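PDB 6RB7: putative N-acetylneuraminate lyase from [Ruminococcus] gnavus ATCC 29149, which belongs to the dihydrodipicolinate synthetase family of enzymes, each subunit forming a TIM barrel with extra C-terminal helices, and assembles from four chains. Local coordinates for residues E36-V41 / N164-I169; T64-K69 / E299-G304; I139-F144 / Y149-Y154. All coordinates share one frame; numbering follows the deposited sequence.

Contact 1 of 3, residues E36-V41 / N164-I169; sequences EKYKGV and NTDFVI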
ATOM      1  N   GLU A  36      21.409  20.977  22.043  1.00 13.92           N
ATOM      2  CA  GLU A  36      22.458  21.390  21.086  1.00 13.83           C
ATOM      3  C   GLU A  36      23.342  20.205  20.713  1.00 13.08           C
ATOM      4  O   GLU A  36      23.840  20.173  19.585  1.00 13.39           O
ATOM      5  CB  GLU A  36      23.296  22.526  21.686  1.00 18.14           C
ATOM      6  CG  GLU A  36      22.507  23.809  21.877  1.00 24.62           C
ATOM      7  CD  GLU A  36      21.836  24.323  20.615  1.00 30.96           C
ATOM      8  OE1 GLU A  36      22.539  24.520  19.594  1.00 30.51           O
ATOM      9  OE2 GLU A  36      20.594  24.484  20.635  1.00 34.24           O
ATOM     10  N   LYS A  37      23.595  19.286  21.633  1.00 14.43           N
ATOM     11  CA  LYS A  37      24.541  18.174  21.370  1.00 13.12           C
ATOM     12  C   LYS A  37      23.989  17.242  20.296  1.00 13.93           C
ATOM     13  O   LYS A  37      24.732  16.377  19.799  1.00 13.83           O
ATOM     14  CB  LYS A  37      24.872  17.430  22.647  1.00 15.71           C
ATOM     15  CG  LYS A  37      23.746  16.631  23.278  1.00 15.54           C
ATOM     16  CD  LYS A  37      24.310  15.932  24.511  1.00 21.10           C
ATOM     17  CE  LYS A  37      23.264  15.335  25.372  1.00 25.66           C
ATOM     18  NZ  LYS A  37      23.924  14.801  26.587  1.00 22.19           N
ATOM     19  N   TYR A  38      22.699  17.350  19.959  1.00 12.98           N
ATOM     20  CA  TYR A  38      22.083  16.470  18.940  1.00 12.88           C
ATOM     21  C   TYR A  38      21.990  17.169  17.585  1.00 14.83           C
ATOM     22  O   TYR A  38      21.543  16.494  16.626  1.00 14.00           O
ATOM     23  CB  TYR A  38      20.696  16.029  19.404  1.00 12.57           C
ATOM     24  CG  TYR A  38      20.745  15.243  20.681  1.00 12.07           C
ATOM     25  CD1 TYR A  38      21.244  13.947  20.673  1.00 13.83           C
ATOM     26  CD2 TYR A  38      20.300  15.767  21.886  1.00 13.25           C
ATOM     27  CE1 TYR A  38      21.266  13.184  21.826  1.00 12.20           C
ATOM     28  CE2 TYR A  38      20.341  15.012  23.041  1.00 11.87           C
ATOM     29  CZ  TYR A  38      20.828  13.712  23.015  1.00 13.02           C
ATOM     30  OH  TYR A  38      20.874  12.957  24.147  1.00 15.64           O
ATOM     31  N   LYS A  39      22.328  18.449  17.511  1.00 12.44           N
ATOM     32  CA  LYS A  39      22.102  19.242  16.290  1.00 14.47           C
ATOM     33  C   LYS A  39      23.357  19.155  15.443  1.00 22.21           C
ATOM     34  O   LYS A  39      24.320  19.908  15.682  1.00 31.74           O
ATOM     35  CB  LYS A  39      21.819  20.700  16.641  1.00 15.27           C
ATOM     36  CG  LYS A  39      20.534  20.883  17.396  1.00 15.11           C
ATOM     37  CD  LYS A  39      20.208  22.307  17.676  1.00 19.48           C
ATOM     38  CE  LYS A  39      18.978  22.468  18.535  1.00 23.89           C
ATOM     39  NZ  LYS A  39      18.692  23.917  18.663  1.00 26.12           N
ATOM     40  N   GLY A  40      23.205  18.521  14.327  1.00 16.45           N
ATOM     41  CA  GLY A  40      24.310  18.391  13.366  1.00 18.78           C
ATOM     42  C   GLY A  40      24.218  17.045  12.702  1.00 22.31           C
ATOM     43  O   GLY A  40      23.116  16.463  12.621  1.00 18.10           O
ATOM     44  N   VAL A  41      25.350  16.599  12.214  1.00 13.35           N
ATOM     45  CA  VAL A  41      25.442  15.384  11.372  1.00 12.58           C
ATOM     46  C   VAL A  41      25.854  14.221  12.283  1.00 11.54           C
ATOM     47  O   VAL A  41      26.922  14.247  12.895  1.00 13.39           O
ATOM     48  CB  VAL A  41      26.464  15.626  10.266  1.00 13.75           C
ATOM     49  CG1 VAL A  41      26.816  14.346   9.530  1.00 15.62           C
ATOM     50  CG2 VAL A  41      25.991  16.735   9.324  1.00 13.78           C
ATOM     51  N   ASN A 164      17.412   7.428  33.312  1.00 16.86           N
ATOM     52  CA  ASN A 164      18.151   8.709  33.387  1.00 19.38           C
ATOM     53  C   ASN A 164      18.641   9.107  32.004  1.00 18.80           C
ATOM     54  O   ASN A 164      19.492  10.003  31.929  1.00 20.79           O
ATOM     55  CB  ASN A 164      19.340   8.553  34.346  1.00 22.39           C
ATOM     56  CG  ASN A 164      18.845   8.150  35.713  1.00 30.79           C
ATOM     57  OD1 ASN A 164      18.108   8.925  36.328  1.00 31.88           O
ATOM     58  ND2 ASN A 164      19.170   6.936  36.149  1.00 30.94           N
ATOM     59  N   THR A 165      18.152   8.457  30.940  1.00 15.99           N
ATOM     60  CA  THR A 165      18.727   8.603  29.587  1.00 14.05           C
ATOM     61  C   THR A 165      17.694   9.200  28.627  1.00 13.50           C
ATOM     62  O   THR A 165      16.572   8.708  28.568  1.00 14.21           O
ATOM     63  CB  THR A 165      19.312   7.288  29.080  1.00 15.25           C
ATOM     64  OG1 THR A 165      20.309   6.821  29.997  1.00 15.21           O
ATOM     65  CG2 THR A 165      20.009   7.450  27.757  1.00 14.03           C
ATOM     66  N   ASP A 166      18.120  10.180  27.839  1.00 13.85           N
ATOM     67  CA  ASP A 166      17.314  10.726  26.724  1.00 13.71           C
ATOM     68  C   ASP A 166      16.850   9.589  25.793  1.00 13.88           C
ATOM     69  O   ASP A 166      17.592   8.625  25.565  1.00 12.80           O
ATOM     70  CB  ASP A 166      18.095  11.735  25.912  1.00 13.52           C
ATOM     71  CG  ASP A 166      18.439  13.034  26.626  1.00 16.56           C
ATOM     72  OD1 ASP A 166      17.837  13.332  27.685  1.00 18.39           O
ATOM     73  OD2 ASP A 166      19.282  13.751  26.107  1.00 15.23           O
ATOM     74  N   PHE A 167      15.647   9.727  25.243  1.00 12.47           N
ATOM     75  CA  PHE A 167      15.016   8.660  24.430  1.00 12.84           C
ATOM     76  C   PHE A 167      14.570   9.268  23.097  1.00 12.65           C
ATOM     77  O   PHE A 167      13.806  10.261  23.056  1.00 11.98           O
ATOM     78  CB  PHE A 167      13.830   8.046  25.148  1.00 13.33           C
ATOM     79  CG  PHE A 167      13.251   6.827  24.483  1.00 12.70           C
ATOM     80  CD1 PHE A 167      12.368   6.937  23.422  1.00 13.88           C
ATOM     81  CD2 PHE A 167      13.560   5.566  24.958  1.00 15.79           C
ATOM     82  CE1 PHE A 167      11.826   5.796  22.838  1.00 13.53           C
ATOM     83  CE2 PHE A 167      13.034   4.429  24.358  1.00 16.55           C
ATOM     84  CZ  PHE A 167      12.160   4.550  23.310  1.00 14.42           C
ATOM     85  N   VAL A 168      14.974   8.624  22.015  1.00 10.65           N
ATOM     86  CA  VAL A 168      14.594   8.980  20.611  1.00 11.36           C
ATOM     87  C   VAL A 168      13.722   7.891  20.009  1.00 11.14           C
ATOM     88  O   VAL A 168      14.151   6.726  19.918  1.00 10.86           O
ATOM     89  CB  VAL A 168      15.830   9.211  19.739  1.00 11.40           C
ATOM     90  CG1 VAL A 168      15.448   9.570  18.321  1.00 12.20           C
ATOM     91  CG2 VAL A 168      16.738  10.298  20.328  1.00 12.23           C
ATOM     92  N   ILE A 169      12.530   8.266  19.528  1.00 11.11           N
ATOM     93  CA  ILE A 169      11.675   7.336  18.760  1.00 10.81           C
ATOM     94  C   ILE A 169      12.189   7.308  17.329  1.00 11.86           C
ATOM     95  O   ILE A 169      12.390   8.398  16.766  1.00 12.06           O
ATOM     96  CB  ILE A 169      10.231   7.851  18.787  1.00 11.66           C
ATOM     97  CG1 ILE A 169       9.691   7.892  20.210  1.00 14.46           C
ATOM     98  CG2 ILE A 169       9.359   7.051  17.829  1.00 13.38           C
ATOM     99  CD1 ILE A 169       8.480   8.805  20.331  1.00 13.64           C
TER

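Contact 2 of 3, residues T64-K69 / E299-G304; sequences TKYFVK and EGLELG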
ATOM      1  N   THR A  64      35.195   4.206  14.940  1.00 12.15           N
ATOM      2  CA  THR A  64      34.874   5.287  15.901  1.00 13.33           C
ATOM      3  C   THR A  64      35.917   6.405  15.754  1.00 14.29           C
ATOM      4  O   THR A  64      35.563   7.576  15.686  1.00 13.80           O
ATOM      5  CB  THR A  64      34.811   4.771  17.336  1.00 14.20           C
ATOM      6  OG1 THR A  64      33.954   3.635  17.428  1.00 13.16           O
ATOM      7  CG2 THR A  64      34.392   5.859  18.288  1.00 15.01           C
ATOM      8  N   LYS A  65      37.199   6.036  15.695  1.00 15.02           N
ATOM      9  CA  LYS A  65      38.279   7.050  15.579  1.00 15.05           C
ATOM     10  C   LYS A  65      38.127   7.787  14.249  1.00 15.19           C
ATOM     11  O   LYS A  65      38.428   9.011  14.183  1.00 15.95           O
ATOM     12  CB  LYS A  65      39.628   6.366  15.713  1.00 14.33           C
ATOM     13  CG  LYS A  65      39.875   5.837  17.104  1.00 16.04           C
ATOM     14  CD  LYS A  65      41.217   5.184  17.325  1.00 18.47           C
ATOM     15  CE  LYS A  65      41.393   3.934  16.484  1.00 22.34           C
ATOM     16  NZ  LYS A  65      42.728   3.301  16.686  1.00 25.13           N
ATOM     17  N   TYR A  66      37.691   7.090  13.201  1.00 13.94           N
ATOM     18  CA  TYR A  66      37.400   7.711  11.890  1.00 13.05           C
ATOM     19  C   TYR A  66      36.353   8.803  12.059  1.00 13.77           C
ATOM     20  O   TYR A  66      36.554   9.915  11.586  1.00 13.78           O
ATOM     21  CB  TYR A  66      36.941   6.644  10.911  1.00 12.84           C
ATOM     22  CG  TYR A  66      36.261   7.105   9.641  1.00 12.09           C
ATOM     23  CD1 TYR A  66      36.975   7.533   8.545  1.00 14.55           C
ATOM     24  CD2 TYR A  66      34.876   7.034   9.543  1.00 13.37           C
ATOM     25  CE1 TYR A  66      36.347   7.899   7.356  1.00 13.68           C
ATOM     26  CE2 TYR A  66      34.237   7.402   8.363  1.00 13.55           C
ATOM     27  CZ  TYR A  66      34.969   7.820   7.261  1.00 14.24           C
ATOM     28  OH  TYR A  66      34.317   8.181   6.111  1.00 14.87           O
ATOM     29  N   PHE A  67      35.255   8.515  12.737  1.00 13.27           N
ATOM     30  CA  PHE A  67      34.196   9.532  12.914  1.00 13.85           C
ATOM     31  C   PHE A  67      34.680  10.693  13.781  1.00 12.55           C
ATOM     32  O   PHE A  67      34.356  11.849  13.495  1.00 14.60           O
ATOM     33  CB  PHE A  67      32.933   8.898  13.480  1.00 12.59           C
ATOM     34  CG  PHE A  67      32.151   8.128  12.442  1.00 12.44           C
ATOM     35  CD1 PHE A  67      31.731   8.759  11.285  1.00 12.44           C
ATOM     36  CD2 PHE A  67      31.857   6.790  12.620  1.00 12.21           C
ATOM     37  CE1 PHE A  67      30.994   8.057  10.335  1.00 13.33           C
ATOM     38  CE2 PHE A  67      31.058   6.108  11.693  1.00 13.49           C
ATOM     39  CZ  PHE A  67      30.701   6.740  10.523  1.00 12.14           C
ATOM     40  N   VAL A  68      35.478  10.430  14.817  1.00 12.87           N
ATOM     41  CA  VAL A  68      36.076  11.537  15.610  1.00 13.90           C
ATOM     42  C   VAL A  68      36.934  12.413  14.701  1.00 16.16           C
ATOM     43  O   VAL A  68      36.774  13.654  14.725  1.00 18.28           O
ATOM     44  CB  VAL A  68      36.915  10.981  16.767  1.00 16.23           C
ATOM     45  CG1 VAL A  68      37.732  12.079  17.408  1.00 17.15           C
ATOM     46  CG2 VAL A  68      36.071  10.249  17.777  1.00 17.32           C
ATOM     47  N   LYS A  69      37.798  11.814  13.891  1.00 14.89           N
ATOM     48  CA  LYS A  69      38.693  12.618  13.029  1.00 17.50           C
ATOM     49  C   LYS A  69      37.922  13.367  11.935  1.00 15.55           C
ATOM     50  O   LYS A  69      38.359  14.474  11.562  1.00 15.69           O
ATOM     51  CB  LYS A  69      39.855  11.771  12.562  1.00 20.40           C
ATOM     52  CG  LYS A  69      40.752  11.364  13.743  1.00 23.49           C
ATOM     53  CD  LYS A  69      41.302  12.444  14.642  1.00 27.07           C
ATOM     54  CE  LYS A  69      42.202  11.857  15.714  1.00 40.21           C
ATOM     55  NZ  LYS A  69      42.741  12.907  16.613  1.00 38.15           N
ATOM     56  N   GLU A 299      39.810   4.942   2.588  1.00 17.85           N
ATOM     57  CA  GLU A 299      40.292   5.177   3.973  1.00 17.71           C
ATOM     58  C   GLU A 299      41.190   4.068   4.483  1.00 21.06           C
ATOM     59  O   GLU A 299      41.704   4.243   5.621  1.00 21.30           O
ATOM     60  CB  GLU A 299      39.124   5.422   4.935  1.00 19.99           C
ATOM     61  CG  GLU A 299      38.305   6.611   4.542  1.00 20.36           C
ATOM     62  CD  GLU A 299      38.947   7.967   4.801  1.00 27.08           C
ATOM     63  OE1 GLU A 299      40.066   8.009   5.435  1.00 25.60           O
ATOM     64  OE2 GLU A 299      38.332   8.950   4.409  1.00 21.32           O
ATOM     65  N   GLY A 300      41.313   2.947   3.773  1.00 18.69           N
ATOM     66  CA  GLY A 300      42.046   1.779   4.267  1.00 18.33           C
ATOM     67  C   GLY A 300      41.396   1.166   5.494  1.00 23.39           C
ATOM     68  O   GLY A 300      42.076   0.474   6.273  1.00 22.35           O
ATOM     69  N   LEU A 301      40.097   1.385   5.700  1.00 17.17           N
ATOM     70  CA  LEU A 301      39.400   0.770   6.846  1.00 18.11           C
ATOM     71  C   LEU A 301      38.943  -0.630   6.445  1.00 17.19           C
ATOM     72  O   LEU A 301      38.455  -0.815   5.322  1.00 18.90           O
ATOM     73  CB  LEU A 301      38.192   1.629   7.214  1.00 18.17           C
ATOM     74  CG  LEU A 301      38.478   2.939   7.933  1.00 23.51           C
ATOM     75  CD1 LEU A 301      37.198   3.776   8.015  1.00 21.68           C
ATOM     76  CD2 LEU A 301      39.023   2.682   9.341  1.00 28.49           C
ATOM     77  N   GLU A 302      39.048  -1.575   7.370  0.50 17.76           N
ATOM     78  CA  GLU A 302      38.632  -2.984   7.189  0.50 17.67           C
ATOM     79  C   GLU A 302      37.421  -3.230   8.082  0.50 18.60           C
ATOM     80  O   GLU A 302      37.618  -3.373   9.309  0.50 22.91           O
ATOM     81  CB  GLU A 302      39.776  -3.925   7.553  0.50 20.28           C
ATOM     82  CG  GLU A 302      40.931  -3.833   6.588  0.50 22.62           C
ATOM     83  CD  GLU A 302      40.782  -4.647   5.319  0.50 26.80           C
ATOM     84  OE1 GLU A 302      41.769  -4.716   4.550  0.50 31.45           O
ATOM     85  OE2 GLU A 302      39.698  -5.186   5.065  0.50 32.56           O
ATOM     86  N   LEU A 303      36.216  -3.208   7.514  0.50 17.42           N
ATOM     87  CA  LEU A 303      34.955  -3.303   8.300  0.50 16.47           C
ATOM     88  C   LEU A 303      34.335  -4.687   8.126  0.50 17.02           C
ATOM     89  O   LEU A 303      33.265  -4.937   8.708  0.50 15.41           O
ATOM     90  CB  LEU A 303      33.925  -2.260   7.856  0.50 16.81           C
ATOM     91  CG  LEU A 303      34.140  -0.824   8.318  0.50 16.73           C
ATOM     92  CD1 LEU A 303      35.200  -0.170   7.451  0.50 17.14           C
ATOM     93  CD2 LEU A 303      32.819  -0.053   8.234  0.50 17.24           C
ATOM     94  N   GLY A 304      34.928  -5.542   7.303  1.00 15.87           N
ATOM     95  CA  GLY A 304      34.334  -6.860   7.045  1.00 17.50           C
ATOM     96  C   GLY A 304      33.189  -6.775   6.052  1.00 19.49           C
ATOM     97  O   GLY A 304      33.036  -5.785   5.339  1.00 19.91           O
TER
HETATM   98  O   HOH W   1      35.716   8.635   3.686  1.00 19.96           O

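Contact 3 of 3, residues I139-F144 / Y149-Y154; sequences IPPIYF and YAIAQY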
ATOM      1  N   ILE A 139      13.276   1.811  17.214  1.00  9.71           N
ATOM      2  CA  ILE A 139      12.206   1.548  16.216  1.00 10.94           C
ATOM      3  C   ILE A 139      10.981   1.016  16.938  1.00 11.45           C
ATOM      4  O   ILE A 139      11.055   0.618  18.116  1.00 10.18           O
ATOM      5  CB  ILE A 139      12.702   0.603  15.121  1.00 10.06           C
ATOM      6  CG1 ILE A 139      13.103  -0.769  15.652  1.00 10.36           C
ATOM      7  CG2 ILE A 139      13.798   1.265  14.301  1.00 12.25           C
ATOM      8  CD1 ILE A 139      13.253  -1.798  14.558  1.00 12.20           C
ATOM      9  N   PRO A 140       9.828   0.961  16.290  1.00  9.40           N
ATOM     10  CA  PRO A 140       8.674   0.296  16.859  1.00 10.37           C
ATOM     11  C   PRO A 140       8.859  -1.217  16.836  1.00  9.75           C
ATOM     12  O   PRO A 140       9.750  -1.778  16.173  1.00 10.16           O
ATOM     13  CB  PRO A 140       7.505   0.655  15.911  1.00 11.44           C
ATOM     14  CG  PRO A 140       8.046   1.669  14.953  1.00 11.43           C
ATOM     15  CD  PRO A 140       9.539   1.457  14.933  1.00 11.01           C
ATOM     16  N   PRO A 141       7.918  -1.949  17.473  1.00 11.39           N
ATOM     17  CA  PRO A 141       7.809  -3.386  17.250  1.00 11.93           C
ATOM     18  C   PRO A 141       7.609  -3.669  15.758  1.00 11.32           C
ATOM     19  O   PRO A 141       6.944  -2.898  15.059  1.00 11.48           O
ATOM     20  CB  PRO A 141       6.569  -3.779  18.051  1.00 12.90           C
ATOM     21  CG  PRO A 141       6.431  -2.675  19.101  1.00 11.57           C
ATOM     22  CD  PRO A 141       6.871  -1.418  18.373  1.00 11.44           C
ATOM     23  N   ILE A 142       8.185  -4.760  15.298  1.00 11.97           N
ATOM     24  CA  ILE A 142       8.166  -5.119  13.856  1.00 11.22           C
ATOM     25  C   ILE A 142       7.374  -6.414  13.609  1.00 12.50           C
ATOM     26  O   ILE A 142       7.034  -7.136  14.570  1.00 12.86           O
ATOM     27  CB  ILE A 142       9.596  -5.243  13.298  1.00 11.63           C
ATOM     28  CG1 ILE A 142      10.386  -6.394  13.905  1.00 13.99           C
ATOM     29  CG2 ILE A 142      10.295  -3.908  13.492  1.00 13.06           C
ATOM     30  CD1 ILE A 142      11.657  -6.689  13.178  1.00 16.41           C
ATOM     31  N   TYR A 143       7.192  -6.725  12.316  1.00 11.96           N
ATOM     32  CA  TYR A 143       6.560  -7.971  11.809  1.00 11.41           C
ATOM     33  C   TYR A 143       5.069  -7.959  12.077  1.00 12.75           C
ATOM     34  O   TYR A 143       4.328  -7.629  11.163  1.00 13.44           O
ATOM     35  CB  TYR A 143       7.240  -9.240  12.302  1.00 11.50           C
ATOM     36  CG  TYR A 143       6.782 -10.466  11.573  1.00 11.36           C
ATOM     37  CD1 TYR A 143       7.302 -10.792  10.338  1.00 13.23           C
ATOM     38  CD2 TYR A 143       5.846 -11.320  12.105  1.00 13.44           C
ATOM     39  CE1 TYR A 143       6.867 -11.895   9.636  1.00 14.70           C
ATOM     40  CE2 TYR A 143       5.415 -12.447  11.435  1.00 13.00           C
ATOM     41  CZ  TYR A 143       5.950 -12.760  10.200  1.00 13.92           C
ATOM     42  OH  TYR A 143       5.573 -13.886   9.495  1.00 16.54           O
ATOM     43  N   PHE A 144       4.628  -8.230  13.303  1.00 12.99           N
ATOM     44  CA  PHE A 144       3.222  -8.010  13.686  1.00 15.34           C
ATOM     45  C   PHE A 144       2.956  -6.513  13.748  1.00 15.81           C
ATOM     46  O   PHE A 144       3.874  -5.747  14.086  1.00 18.06           O
ATOM     47  CB  PHE A 144       2.878  -8.672  15.015  1.00 12.78           C
ATOM     48  CG  PHE A 144       2.791 -10.182  14.981  1.00 16.02           C
ATOM     49  CD1 PHE A 144       2.041 -10.827  14.017  1.00 17.93           C
ATOM     50  CD2 PHE A 144       3.411 -10.950  15.952  1.00 22.18           C
ATOM     51  CE1 PHE A 144       1.900 -12.211  14.010  1.00 20.90           C
ATOM     52  CE2 PHE A 144       3.274 -12.328  15.940  1.00 22.71           C
ATOM     53  CZ  PHE A 144       2.476 -12.958  14.999  1.00 21.14           C
ATOM     54  N   TYR A 149      -1.269   1.384  21.865  1.00 14.34           N
ATOM     55  CA  TYR A 149      -1.005   1.215  23.314  1.00 13.33           C
ATOM     56  C   TYR A 149       0.134   0.217  23.535  1.00 14.25           C
ATOM     57  O   TYR A 149       0.915   0.385  24.502  1.00 14.42           O
ATOM     58  CB  TYR A 149      -2.251   0.822  24.123  1.00 14.51           C
ATOM     59  CG  TYR A 149      -3.066  -0.306  23.544  1.00 14.19           C
ATOM     60  CD1 TYR A 149      -2.786  -1.620  23.835  1.00 16.61           C
ATOM     61  CD2 TYR A 149      -4.171  -0.034  22.746  1.00 14.17           C
ATOM     62  CE1 TYR A 149      -3.542  -2.649  23.302  1.00 15.94           C
ATOM     63  CE2 TYR A 149      -4.956  -1.046  22.243  1.00 15.59           C
ATOM     64  CZ  TYR A 149      -4.634  -2.355  22.512  1.00 14.90           C
ATOM     65  OH  TYR A 149      -5.431  -3.356  22.025  1.00 18.91           O
ATOM     66  N   ALA A 150       0.263  -0.805  22.689  1.00 12.55           N
ATOM     67  CA  ALA A 150       1.342  -1.808  22.801  1.00 12.78           C
ATOM     68  C   ALA A 150       2.679  -1.195  22.375  1.00 11.02           C
ATOM     69  O   ALA A 150       3.726  -1.509  22.960  1.00 12.37           O
ATOM     70  CB  ALA A 150       1.025  -3.040  22.007  1.00 13.40           C
ATOM     71  N   ILE A 151       2.651  -0.354  21.348  1.00 11.85           N
ATOM     72  CA  ILE A 151       3.884   0.352  20.897  1.00 11.27           C
ATOM     73  C   ILE A 151       4.375   1.273  22.019  1.00 11.14           C
ATOM     74  O   ILE A 151       5.582   1.267  22.358  1.00 11.67           O
ATOM     75  CB  ILE A 151       3.645   1.104  19.591  1.00 10.74           C
ATOM     76  CG1 ILE A 151       3.196   0.168  18.486  1.00 11.50           C
ATOM     77  CG2 ILE A 151       4.933   1.843  19.220  1.00 11.42           C
ATOM     78  CD1 ILE A 151       2.757   0.816  17.200  1.00 15.12           C
ATOM     79  N   ALA A 152       3.473   2.060  22.625  1.00 11.73           N
ATOM     80  CA  ALA A 152       3.850   2.947  23.734  1.00 11.18           C
ATOM     81  C   ALA A 152       4.384   2.129  24.901  1.00 11.73           C
ATOM     82  O   ALA A 152       5.379   2.520  25.524  1.00 12.43           O
ATOM     83  CB  ALA A 152       2.674   3.784  24.181  1.00 13.28           C
ATOM     84  N   GLN A 153       3.767   0.995  25.192  1.00 12.24           N
ATOM     85  CA  GLN A 153       4.220   0.160  26.349  1.00 13.56           C
ATOM     86  C   GLN A 153       5.643  -0.322  26.058  1.00 11.59           C
ATOM     87  O   GLN A 153       6.460  -0.336  26.976  1.00 13.19           O
ATOM     88  CB  GLN A 153       3.231  -0.996  26.583  1.00 15.60           C
ATOM     89  CG  GLN A 153       3.733  -2.057  27.542  1.00 17.12           C
ATOM     90  CD  GLN A 153       2.827  -3.282  27.577  1.00 33.50           C
ATOM     91  OE1 GLN A 153       1.636  -3.213  27.307  1.00 39.12           O
ATOM     92  NE2 GLN A 153       3.395  -4.441  27.874  1.00 39.74           N
ATOM     93  N   TYR A 154       5.940  -0.720  24.821  1.00 10.60           N
ATOM     94  CA  TYR A 154       7.272  -1.210  24.431  1.00 10.70           C
ATOM     95  C   TYR A 154       8.298  -0.094  24.644  1.00 10.11           C
ATOM     96  O   TYR A 154       9.295  -0.265  25.348  1.00 11.28           O
ATOM     97  CB  TYR A 154       7.220  -1.670  22.993  1.00 11.40           C
ATOM     98  CG  TYR A 154       8.506  -2.046  22.294  1.00 10.13           C
ATOM     99  CD1 TYR A 154       9.150  -3.250  22.509  1.00  9.60           C
ATOM    100  CD2 TYR A 154       9.003  -1.232  21.274  1.00 10.98           C
ATOM    101  CE1 TYR A 154      10.235  -3.640  21.733  1.00 10.66           C
ATOM    102  CE2 TYR A 154      10.100  -1.598  20.505  1.00  9.81           C
ATOM    103  CZ  TYR A 154      10.713  -2.817  20.726  1.00 11.28           C
ATOM    104  OH  TYR A 154      11.761  -3.242  19.958  1.00 10.62           O
TER
HETATM  105  O   HOH W   2      11.360  -3.854  17.212  1.00 11.98           O

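Contact 1 of 3, residues E36-V41 / N164-I169
Tyr38 meets Asp166 through the oxygen at the end of its ring, and the path to that oxygen can be traced atom by atom. At CB the ring turns away from the carbonyl carbon (chi1 -61°), which aims it at strand 166-171. Over one face, offset toward the rim, CG of Lys37 lies 3.7 Å from the Tyr38 ring plane. Farther out, CE2 and CZ of Tyr38 each stand 3.5 Å from OD2 of Asp166, with that oxygen near the ring plane. The OH then donates a short hydrogen bond, Tyr38 OH to Asp166 OD2 at 2.6 Å, received on the anti lone pair; ring and carboxylate planes are 54° apart. Tyr38 also packs on Ala135, Ile195 and Ile219, which lie in the opening residues of their strands and place the ring at the N-terminal end of the barrel strands. Lys37 CE comes within 4.3 Å of Asp166 OD2, but its NZ is 4.8 Å from that oxygen and makes its salt bridge with Asp134. The hydrogen bond donated by the buried phenol would probably favour an ionised Asp166 carboxylate, to which the lysine, shared with Asp134, probably adds only a little.

Contact 2 of 3, residues T64-K69 / E299-G304
Leu301 and Tyr66 make the compact, apolar half of this contact. The CD1 methyl of Leu301 sits over one face of the Tyr66 ring, 4.0 Å from the ring centroid and 23° off the normal, a CH-pi contact displaced toward the rim. Leu301 CD1 lies 3.8 Å from both CD1 and CG of Tyr66, and the same methyl also approaches the tyrosine CB. Tyr66 presents this face because its CG is anti to the backbone N (chi1 165°), which swings the ring out from helix 57-70; Leu295 on helix 287-299 adds to the packing. The two segments thus join the first helix after the opening barrel strand to the group of C-terminal helices that this family adds to its TIM barrel. Gly300, with positive phi, is the first residue past the end of helix 287-299, and a backbone hydrogen bond joins Leu301 to Leu295 of that helix. Glu299, partly exposed, forms the polar, water-bridged side. Its chain bends at chi2 and brings CD to 3.6 Å from Tyr66 CE1 at the ring edge, the carboxylate turned 68° from the ring, without a direct hydrogen bond. A water links the two polar ends instead, donating to Tyr66 OH at 2.8 Å and to Glu299 OE2 at 2.7 Å. The phenol also bonds to the carbonyl of Gly245, while OE2 forms a salt bridge with Lys70.

Contact 3 of 3, residues I139-F144 / Y149-Y154
Pro141 lies against the ring of Tyr154: its CG stands over one face, 4.0 Å from the centroid and 24° off the normal, a CH-pi contact offset toward the rim. CD of Pro141 is closer to a single ring atom, 3.6 Å from Tyr154 CD2. At the ring edge, and in its plane, Ile139 O approaches Tyr154 CE2 to 3.4 Å. One turn back along the helix, Ile151 CG2 reaches Pro141 CD at 3.9 Å, so the proline ring touches both helical side chains. With CG anti to the backbone N (chi1 172°), Tyr154 extends from the helix toward the loop. This is a beta-alpha connection of the barrel, in which residues leaving strand 135-138 pack against helix 148-160, the helix that follows them. Farther out, a water donates to Pro140 O and to Tyr154 OH, at 2.8 Å from each, tying the phenol to the loop backbone. Tyr154 OH bonds also to the carbonyl of Cys115, and Trp155 NE1 bonds to Ile139 O, while Ile139 N is hydrogen-bonded to His112 NE2. In the outermost shell, Tyr143 of the second subunit packs on Ile139 and Ile142, and Glu308 of that subunit bonds to Gln153.

Contacts 1 and 3 are neighbours in the fold, helix 148-160 being followed in the chain by strand 166-171; their centres are 21 Å apart, their nearest atoms about 6 Å. Contact 1 lies at the N-terminal ends of the strands and contact 3 just past a C-terminal end, beside the second subunit; since TIM-barrel active sites sit at the C-terminal ends, contact 3 is probably on that side and contact 1 on the opposite one. Contact 2 is about 7 Å from contact 1 by nearest atoms. Contacts 2 and 3, centres 34 Å apart, flank the chain's centre. Bicine is bound by Ala260, Gly261 and Lys262, outside all three; a magnesium ion lies about 9 Å from the Ile151 side chain.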